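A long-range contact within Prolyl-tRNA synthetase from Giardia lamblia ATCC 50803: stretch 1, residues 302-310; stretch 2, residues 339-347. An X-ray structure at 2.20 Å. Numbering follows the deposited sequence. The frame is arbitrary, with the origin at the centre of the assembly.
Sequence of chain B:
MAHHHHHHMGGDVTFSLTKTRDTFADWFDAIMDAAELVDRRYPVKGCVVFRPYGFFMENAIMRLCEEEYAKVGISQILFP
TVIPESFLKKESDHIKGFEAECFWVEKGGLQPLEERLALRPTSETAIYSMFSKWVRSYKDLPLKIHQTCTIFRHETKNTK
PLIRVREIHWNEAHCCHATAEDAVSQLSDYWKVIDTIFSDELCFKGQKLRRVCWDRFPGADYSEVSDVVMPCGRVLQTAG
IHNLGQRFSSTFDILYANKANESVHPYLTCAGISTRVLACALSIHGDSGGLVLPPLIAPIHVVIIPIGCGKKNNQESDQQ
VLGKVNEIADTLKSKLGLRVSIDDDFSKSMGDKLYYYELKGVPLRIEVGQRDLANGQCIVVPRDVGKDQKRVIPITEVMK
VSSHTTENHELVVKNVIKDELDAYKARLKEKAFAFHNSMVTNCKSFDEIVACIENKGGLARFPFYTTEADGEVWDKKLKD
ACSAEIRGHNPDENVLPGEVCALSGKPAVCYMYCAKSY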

# COMPACT_ATOMS: atom_id res chain seq x y z
N VAL B 302 -21.90 6.57 4.55
CA VAL B 302 -23.30 6.66 4.95
C VAL B 302 -23.64 5.61 6.00
O VAL B 302 -23.35 4.43 5.82
CB VAL B 302 -24.24 6.41 3.74
CG1 VAL B 302 -25.70 6.42 4.19
CG2 VAL B 302 -23.99 7.45 2.65
N VAL B 303 -24.24 6.03 7.10
CA VAL B 303 -24.76 5.08 8.07
C VAL B 303 -26.29 5.11 8.01
O VAL B 303 -26.90 6.17 8.14
CB VAL B 303 -24.25 5.35 9.50
CG1 VAL B 303 -24.58 6.79 9.96
CG2 VAL B 303 -24.80 4.30 10.47
N ILE B 304 -26.89 3.95 7.79
CA ILE B 304 -28.34 3.85 7.73
C ILE B 304 -28.82 3.30 9.05
O ILE B 304 -28.36 2.25 9.49
CB ILE B 304 -28.82 2.94 6.57
CG1 ILE B 304 -28.13 3.32 5.26
CG2 ILE B 304 -30.31 3.05 6.40
CD1 ILE B 304 -28.61 2.50 4.06
N ILE B 305 -29.73 4.01 9.70
CA ILE B 305 -30.20 3.64 11.03
C ILE B 305 -31.70 3.31 11.01
O ILE B 305 -32.52 4.19 10.76
CB ILE B 305 -29.92 4.75 12.06
CG1 ILE B 305 -28.42 5.03 12.13
CG2 ILE B 305 -30.45 4.35 13.44
CD1 ILE B 305 -28.06 6.30 12.89
N PRO B 306 -32.05 2.04 11.25
CA PRO B 306 -33.45 1.71 11.46
C PRO B 306 -33.94 2.30 12.77
O PRO B 306 -33.29 2.12 13.79
CB PRO B 306 -33.46 0.17 11.52
CG PRO B 306 -32.08 -0.28 11.25
CD PRO B 306 -31.17 0.87 11.42
N ILE B 307 -35.05 3.04 12.75
CA ILE B 307 -35.60 3.62 13.97
C ILE B 307 -36.95 3.01 14.31
O ILE B 307 -37.66 2.49 13.44
CB ILE B 307 -35.72 5.17 13.90
CG1 ILE B 307 -36.70 5.63 12.81
CG2 ILE B 307 -34.35 5.80 13.68
CD1 ILE B 307 -36.87 7.15 12.75
N GLY B 308 -37.29 3.07 15.61
CA GLY B 308 -38.57 2.59 16.11
C GLY B 308 -38.81 1.09 16.03
O GLY B 308 -39.95 0.65 16.12
N CYS B 309 -37.74 0.31 15.86
CA CYS B 309 -37.86 -1.14 15.85
C CYS B 309 -37.87 -1.71 17.27
O CYS B 309 -37.53 -1.02 18.23
CB CYS B 309 -36.73 -1.77 15.03
SG CYS B 309 -36.79 -1.39 13.25
N GLY B 310 -38.29 -2.97 17.39
CA GLY B 310 -38.32 -3.66 18.68
C GLY B 310 -39.55 -3.40 19.55
O GLY B 310 -39.57 -3.80 20.71
N ARG B 339 -19.48 3.37 0.50
CA ARG B 339 -19.27 2.55 1.67
C ARG B 339 -20.43 2.86 2.61
O ARG B 339 -20.63 4.00 3.02
CB ARG B 339 -17.92 2.84 2.31
CG ARG B 339 -16.74 2.52 1.38
CD ARG B 339 -15.38 2.84 1.98
NE ARG B 339 -15.12 4.28 2.10
CZ ARG B 339 -14.64 5.06 1.13
NH1 ARG B 339 -14.35 4.57 -0.07
NH2 ARG B 339 -14.43 6.35 1.36
N VAL B 340 -21.21 1.83 2.93
CA VAL B 340 -22.44 1.96 3.69
C VAL B 340 -22.41 1.03 4.88
O VAL B 340 -21.97 -0.11 4.78
CB VAL B 340 -23.65 1.63 2.80
CG1 VAL B 340 -24.96 1.78 3.57
CG2 VAL B 340 -23.64 2.52 1.55
N SER B 341 -22.88 1.52 6.03
CA SER B 341 -23.06 0.69 7.21
C SER B 341 -24.51 0.75 7.69
O SER B 341 -25.20 1.76 7.51
CB SER B 341 -22.12 1.15 8.32
OG SER B 341 -22.12 0.21 9.38
N ILE B 342 -24.96 -0.35 8.30
CA ILE B 342 -26.29 -0.46 8.89
C ILE B 342 -26.11 -0.72 10.38
O ILE B 342 -25.55 -1.76 10.75
CB ILE B 342 -27.09 -1.63 8.29
CG1 ILE B 342 -27.24 -1.49 6.78
CG2 ILE B 342 -28.49 -1.75 8.95
CD1 ILE B 342 -27.87 -2.73 6.11
N ASP B 343 -26.58 0.20 11.23
CA ASP B 343 -26.53 0.02 12.69
C ASP B 343 -27.87 -0.46 13.22
O ASP B 343 -28.69 0.34 13.67
CB ASP B 343 -26.14 1.32 13.40
CG ASP B 343 -25.84 1.12 14.89
OD1 ASP B 343 -26.49 0.27 15.53
OD2 ASP B 343 -24.96 1.81 15.42
N ASP B 344 -28.06 -1.78 13.20
CA ASP B 344 -29.31 -2.38 13.67
C ASP B 344 -29.27 -2.80 15.15
O ASP B 344 -29.99 -3.71 15.54
CB ASP B 344 -29.69 -3.58 12.77
CG ASP B 344 -28.59 -4.63 12.68
OD1 ASP B 344 -27.51 -4.46 13.31
OD2 ASP B 344 -28.81 -5.63 11.96
N ASP B 345 -28.44 -2.14 15.96
CA ASP B 345 -28.38 -2.43 17.39
C ASP B 345 -29.48 -1.64 18.10
O ASP B 345 -29.31 -0.46 18.40
CB ASP B 345 -27.01 -2.09 17.99
CG ASP B 345 -26.89 -2.49 19.47
OD1 ASP B 345 -27.80 -3.18 19.99
OD2 ASP B 345 -25.89 -2.10 20.12
N PHE B 346 -30.59 -2.31 18.39
CA PHE B 346 -31.79 -1.64 18.93
C PHE B 346 -31.72 -1.36 20.43
O PHE B 346 -32.59 -0.68 20.97
CB PHE B 346 -33.04 -2.46 18.61
CG PHE B 346 -33.15 -2.87 17.16
CD1 PHE B 346 -33.37 -4.19 16.81
CD2 PHE B 346 -33.02 -1.92 16.14
CE1 PHE B 346 -33.46 -4.57 15.47
CE2 PHE B 346 -33.11 -2.28 14.81
CZ PHE B 346 -33.34 -3.61 14.47
N SER B 347 -30.68 -1.86 21.10
CA SER B 347 -30.47 -1.59 22.52
C SER B 347 -29.98 -0.15 22.76
O SER B 347 -30.36 0.49 23.74
CB SER B 347 -29.48 -2.59 23.13
OG SER B 347 -28.18 -2.42 22.59

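Residues 302-310 and 339-347 meet first as two parallel β-strands and then, past the end of the ladder, through side chains packed around one aromatic ring; together they bury 530 Å². The strand axes come within 4.7 Å of each other, with their N-to-C directions 22° apart.

The ladder opens at V302, whose N donates to R339 O at 3.2 Å. V302 O then accepts from S341 N at 3.0 Å, so the two polar groups of V302 reach residues that flank its partner V340, the pattern expected of parallel strands. The same carbonyl also receives a CA-H...O contact, with V340 CA 3.4 Å from V302 O. The β-branched side chains of V302 and V340 suit the extended backbone and lie on the same face of the sheet, both with chi1 in t.

V303 pairs with S341 and turns its side chain to the other face. Its own N and O make no hydrogen bond to the second stretch, but V303 CA lies 3.4 Å from S341 O. S341 O is used twice, since I304 N donates to S341 O at 2.8 Å in the shortest and straightest hydrogen bond of the ladder (N-H...O 173°).

I304, paired with I342, returns to the face of V302 and V340. In its m,t rotamer the extended chain brings I304 CD1 to 3.8 Å from V340 CG1, an apolar contact diagonal to the pairing. I304 O accepts the last hydrogen bond between the two stretches, from D343 N at 3.2 Å, just past the end of the second strand, and lies 3.5 Å from I342 CA.

Beyond this point the backbones diverge: CA-CA separations grow from 4.9 Å at I304-I342 to 5.4 Å at I305-D343 and 6.2 Å at P306-D344. The side chain of I305 points sideways and contributes little. P306 has no amide hydrogen to donate, and contact here passes to its buried ring: P306 CD lies 3.4 Å from D343 O, and P306 CB approaches F346 CE2 at 4.1 Å, near the plane of the aromatic ring. On the second stretch, D343 OD1 accepts from D345 N at 3.1 Å, bracing the turn that leads to F346.

I307 points away, and G308, with a positive phi of 67° that favours glycine, makes no contact. The chain then presents C309 toward F346. C309 CB sits over one face of the ring, 3.9 Å from the centroid of F346, as a CH-pi contact; C309 SG lies more obliquely, 4.8 Å from that centroid. G310, also at positive phi, ends the stretch.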